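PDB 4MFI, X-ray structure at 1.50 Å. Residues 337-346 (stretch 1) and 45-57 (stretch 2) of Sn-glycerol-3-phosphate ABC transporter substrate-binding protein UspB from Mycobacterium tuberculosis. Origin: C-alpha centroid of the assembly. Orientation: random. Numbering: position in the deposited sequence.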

# COMPACT_ATOMS: atom_id res chain seq x y z
N ALA A 337 5.08 16.59 0.28
CA ALA A 337 6.52 16.49 0.07
C ALA A 337 7.24 16.45 1.41
O ALA A 337 8.10 15.59 1.64
CB ALA A 337 7.03 17.65 -0.77
N TYR A 338 6.88 17.37 2.31
CA TYR A 338 7.45 17.38 3.65
C TYR A 338 7.20 16.07 4.40
O TYR A 338 8.13 15.49 4.98
CB TYR A 338 6.90 18.57 4.46
CG TYR A 338 7.26 18.50 5.93
CD1 TYR A 338 8.53 18.86 6.37
CD2 TYR A 338 6.33 18.08 6.87
CE1 TYR A 338 8.86 18.79 7.71
CE2 TYR A 338 6.64 18.01 8.20
CZ TYR A 338 7.91 18.36 8.62
OH TYR A 338 8.22 18.28 9.96
N PHE A 339 5.96 15.61 4.39
CA PHE A 339 5.61 14.36 5.07
C PHE A 339 6.44 13.20 4.53
O PHE A 339 6.97 12.39 5.30
CB PHE A 339 4.11 14.08 4.91
CG PHE A 339 3.61 12.96 5.78
CD1 PHE A 339 3.42 13.16 7.15
CD2 PHE A 339 3.28 11.73 5.24
CE1 PHE A 339 2.95 12.14 7.96
CE2 PHE A 339 2.81 10.70 6.04
CZ PHE A 339 2.64 10.91 7.41
N SER A 340 6.58 13.14 3.21
CA SER A 340 7.39 12.12 2.55
C SER A 340 8.85 12.16 2.99
O SER A 340 9.44 11.13 3.31
CB SER A 340 7.31 12.29 1.02
OG SER A 340 8.17 11.37 0.36
N GLN A 341 9.43 13.36 3.02
CA GLN A 341 10.83 13.51 3.43
C GLN A 341 11.06 13.07 4.87
O GLN A 341 12.12 12.56 5.21
CB GLN A 341 11.27 14.96 3.25
CG GLN A 341 11.31 15.40 1.80
CD GLN A 341 11.18 16.91 1.64
OE1 GLN A 341 11.39 17.67 2.58
NE2 GLN A 341 10.84 17.34 0.43
N GLN A 342 10.05 13.27 5.72
CA GLN A 342 10.17 12.96 7.13
C GLN A 342 9.91 11.49 7.47
O GLN A 342 10.41 11.00 8.48
CB GLN A 342 9.23 13.85 7.95
CG GLN A 342 9.60 15.32 7.93
CD GLN A 342 10.99 15.56 8.46
OE1 GLN A 342 11.35 15.10 9.55
NE2 GLN A 342 11.80 16.28 7.69
N THR A 343 9.14 10.80 6.63
CA THR A 343 8.60 9.49 7.00
C THR A 343 8.96 8.34 6.06
O THR A 343 8.93 7.18 6.47
CB THR A 343 7.06 9.51 7.03
OG1 THR A 343 6.57 9.77 5.70
CG2 THR A 343 6.55 10.58 7.97
N GLY A 344 9.26 8.65 4.81
CA GLY A 344 9.52 7.61 3.83
C GLY A 344 8.29 7.19 3.04
O GLY A 344 8.41 6.40 2.10
N TYR A 345 7.12 7.70 3.41
CA TYR A 345 5.93 7.53 2.58
C TYR A 345 6.10 8.36 1.31
O TYR A 345 6.99 9.21 1.24
CB TYR A 345 4.65 7.89 3.35
CG TYR A 345 4.36 6.88 4.42
CD1 TYR A 345 3.94 5.60 4.09
CD2 TYR A 345 4.54 7.18 5.76
CE1 TYR A 345 3.70 4.65 5.07
CE2 TYR A 345 4.30 6.24 6.75
CZ TYR A 345 3.88 4.98 6.39
OH TYR A 345 3.64 4.04 7.37
N LEU A 346 5.27 8.10 0.31
CA LEU A 346 5.44 8.71 -1.00
C LEU A 346 4.58 9.97 -1.14
O LEU A 346 3.46 10.02 -0.63
CB LEU A 346 5.07 7.69 -2.08
CG LEU A 346 5.86 6.38 -2.00
CD1 LEU A 346 5.39 5.38 -3.04
CD2 LEU A 346 7.35 6.65 -2.13
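Stretch 2 (45-57) HPGQSSAAERELI

No direct hydrogen bond joins the two stretches; apolar packing holds the helices together, and the polar link between the backbones runs through water. Water 1 donates to Gly47 O and to Thr343 O, each at 2.8 Å, and so ties the loop before one helix to the C-terminal end of the other. Water 2 lies 3.0 Å from Gln342 O and 3.1 Å from Gln48 O, within reach of both, though it has more acceptors around it than protons to give.

Stretch 2 begins as a loop, His45 to Ser49, and becomes helical from Ser50 to Ile57, the helix continuing beyond it. This helix runs nearly antiparallel to helix 337-343, at a crossing angle of 162° and a closest axial approach of 9.9 Å. The start of stretch 2 therefore lies by the end of stretch 1: the CA atoms of Gly47 and Thr343 are 5.6 Å apart, those of Ala52 and Phe339 6.4 Å.

Ala52 sits at the middle of the helical contact, its CB pointing toward stretch 1 and lying 4.0 Å from Tyr338 CE2, 4.0 Å from Gln342 CB and 4.3 Å from Phe339 CD1. One turn on, Leu56 starts out sideways, but its end reaches both rings: CD2 is 3.8 Å from Tyr338 CD2, and CD1 is 4.0 Å from Phe339 CD1. Glu55 CG approaches Tyr338 OH at 3.4 Å, while Ala52 O lies at the edge of the Tyr338 ring, 3.8 Å from CE2. Glu53 points away at CB, yet its CG comes to 4.2 Å from Phe339 CE1 at the ring edge; its OE1 accepts a 2.6 Å hydrogen bond from His45 ND1, which pins the loop to the first turn of the helix.

Ser49, at the N-cap position, makes no capping bond with its side chain. Its OG instead donates to Pro46 O at 2.7 Å, closing the loop on itself, while its CB packs 3.6 Å from Thr343 CG2 and 3.9 Å from Phe339 CE1.

Beyond the helix end of stretch 1, where Gly344 turns the chain with positive phi, Tyr345 reaches the loop. Its OH lies 3.3 Å from Pro46 CB and 3.6 Å from Gly47 N, with its CE2 3.9 Å from Pro46 CB. Gly47 also has positive phi, which favours glycine, and an ideal CB there would stand only 3.0 Å from Tyr345 CE2, so the absence of a side chain lets the tyrosine ring lie close. Together the stretches bury 478 Å².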

# COMPACT_ATOMS: atom_id res chain seq x y z
N HIS A 45 0.02 7.68 13.75
CA HIS A 45 1.35 8.23 13.51
C HIS A 45 2.23 7.26 12.73
O HIS A 45 3.32 6.90 13.20
CB HIS A 45 2.04 8.59 14.84
CG HIS A 45 1.14 9.25 15.85
ND1 HIS A 45 0.41 10.38 15.57
CD2 HIS A 45 0.88 8.93 17.14
CE1 HIS A 45 -0.28 10.73 16.64
NE2 HIS A 45 -0.01 9.87 17.61
N PRO A 46 1.78 6.84 11.54
CA PRO A 46 2.52 5.80 10.81
C PRO A 46 3.93 6.25 10.46
O PRO A 46 4.15 7.42 10.13
CB PRO A 46 1.68 5.60 9.54
CG PRO A 46 0.98 6.92 9.35
CD PRO A 46 0.67 7.39 10.75
N GLY A 47 4.89 5.33 10.54
CA GLY A 47 6.27 5.69 10.31
C GLY A 47 6.82 6.61 11.39
O GLY A 47 7.71 7.42 11.12
N GLN A 48 6.28 6.48 12.61
CA GLN A 48 6.71 7.28 13.76
C GLN A 48 6.66 8.77 13.46
O GLN A 48 7.64 9.49 13.69
CB GLN A 48 8.11 6.89 14.22
CG GLN A 48 8.25 5.43 14.60
CD GLN A 48 9.55 5.17 15.34
OE1 GLN A 48 9.93 5.93 16.22
NE2 GLN A 48 10.24 4.10 14.96
N SER A 49 5.51 9.22 12.98
CA SER A 49 5.40 10.53 12.33
C SER A 49 4.72 11.60 13.16
O SER A 49 4.30 12.61 12.61
CB SER A 49 4.66 10.38 11.01
OG SER A 49 3.39 9.78 11.21
N SER A 50 4.61 11.40 14.47
CA SER A 50 3.89 12.38 15.30
C SER A 50 4.51 13.78 15.21
O SER A 50 3.78 14.76 15.15
CB SER A 50 3.77 11.92 16.76
OG SER A 50 5.03 11.92 17.41
N ALA A 51 5.83 13.87 15.19
CA ALA A 51 6.49 15.17 15.02
C ALA A 51 6.14 15.84 13.69
O ALA A 51 5.87 17.04 13.64
CB ALA A 51 8.00 15.04 15.18
N ALA A 52 6.14 15.06 12.61
CA ALA A 52 5.78 15.60 11.30
C ALA A 52 4.32 16.04 11.28
O ALA A 52 3.98 17.06 10.69
CB ALA A 52 6.04 14.58 10.22
N GLU A 53 3.46 15.26 11.94
CA GLU A 53 2.04 15.61 12.02
C GLU A 53 1.82 16.89 12.83
O GLU A 53 1.00 17.73 12.46
CB GLU A 53 1.24 14.44 12.59
CG GLU A 53 1.25 13.22 11.68
CD GLU A 53 0.43 12.07 12.20
OE1 GLU A 53 0.51 11.80 13.42
OE2 GLU A 53 -0.29 11.42 11.40
N ARG A 54 2.54 17.04 13.94
CA ARG A 54 2.43 18.28 14.72
C ARG A 54 2.89 19.49 13.91
O ARG A 54 2.33 20.58 14.03
CB ARG A 54 3.21 18.17 16.03
CG ARG A 54 2.55 17.25 17.05
CD ARG A 54 3.24 17.33 18.40
NE ARG A 54 4.65 16.97 18.32
CZ ARG A 54 5.12 15.74 18.49
NH1 ARG A 54 4.29 14.74 18.75
NH2 ARG A 54 6.43 15.51 18.40
N GLU A 55 3.91 19.30 13.07
CA GLU A 55 4.39 20.38 12.21
C GLU A 55 3.32 20.75 11.18
O GLU A 55 3.07 21.93 10.94
CB GLU A 55 5.71 19.99 11.53
CG GLU A 55 6.13 20.93 10.39
CD GLU A 55 6.46 22.34 10.84
OE1 GLU A 55 6.77 22.54 12.04
OE2 GLU A 55 6.41 23.26 9.99
N LEU A 56 2.69 19.74 10.58
CA LEU A 56 1.64 20.00 9.60
C LEU A 56 0.44 20.71 10.24
O LEU A 56 -0.16 21.61 9.64
CB LEU A 56 1.21 18.71 8.91
CG LEU A 56 2.28 18.08 8.02
CD1 LEU A 56 1.80 16.76 7.44
CD2 LEU A 56 2.69 19.05 6.92
N ILE A 57 0.11 20.32 11.47
CA ILE A 57 -0.97 20.97 12.21
C ILE A 57 -0.63 22.44 12.48
O ILE A 57 -1.50 23.32 12.36
CB ILE A 57 -1.27 20.22 13.53
CG1 ILE A 57 -2.02 18.92 13.24
CG2 ILE A 57 -2.08 21.09 14.49
CD1 ILE A 57 -2.13 17.99 14.44
O HOH W 1 9.56 6.71 9.20
O HOH W 2 8.78 10.33 10.96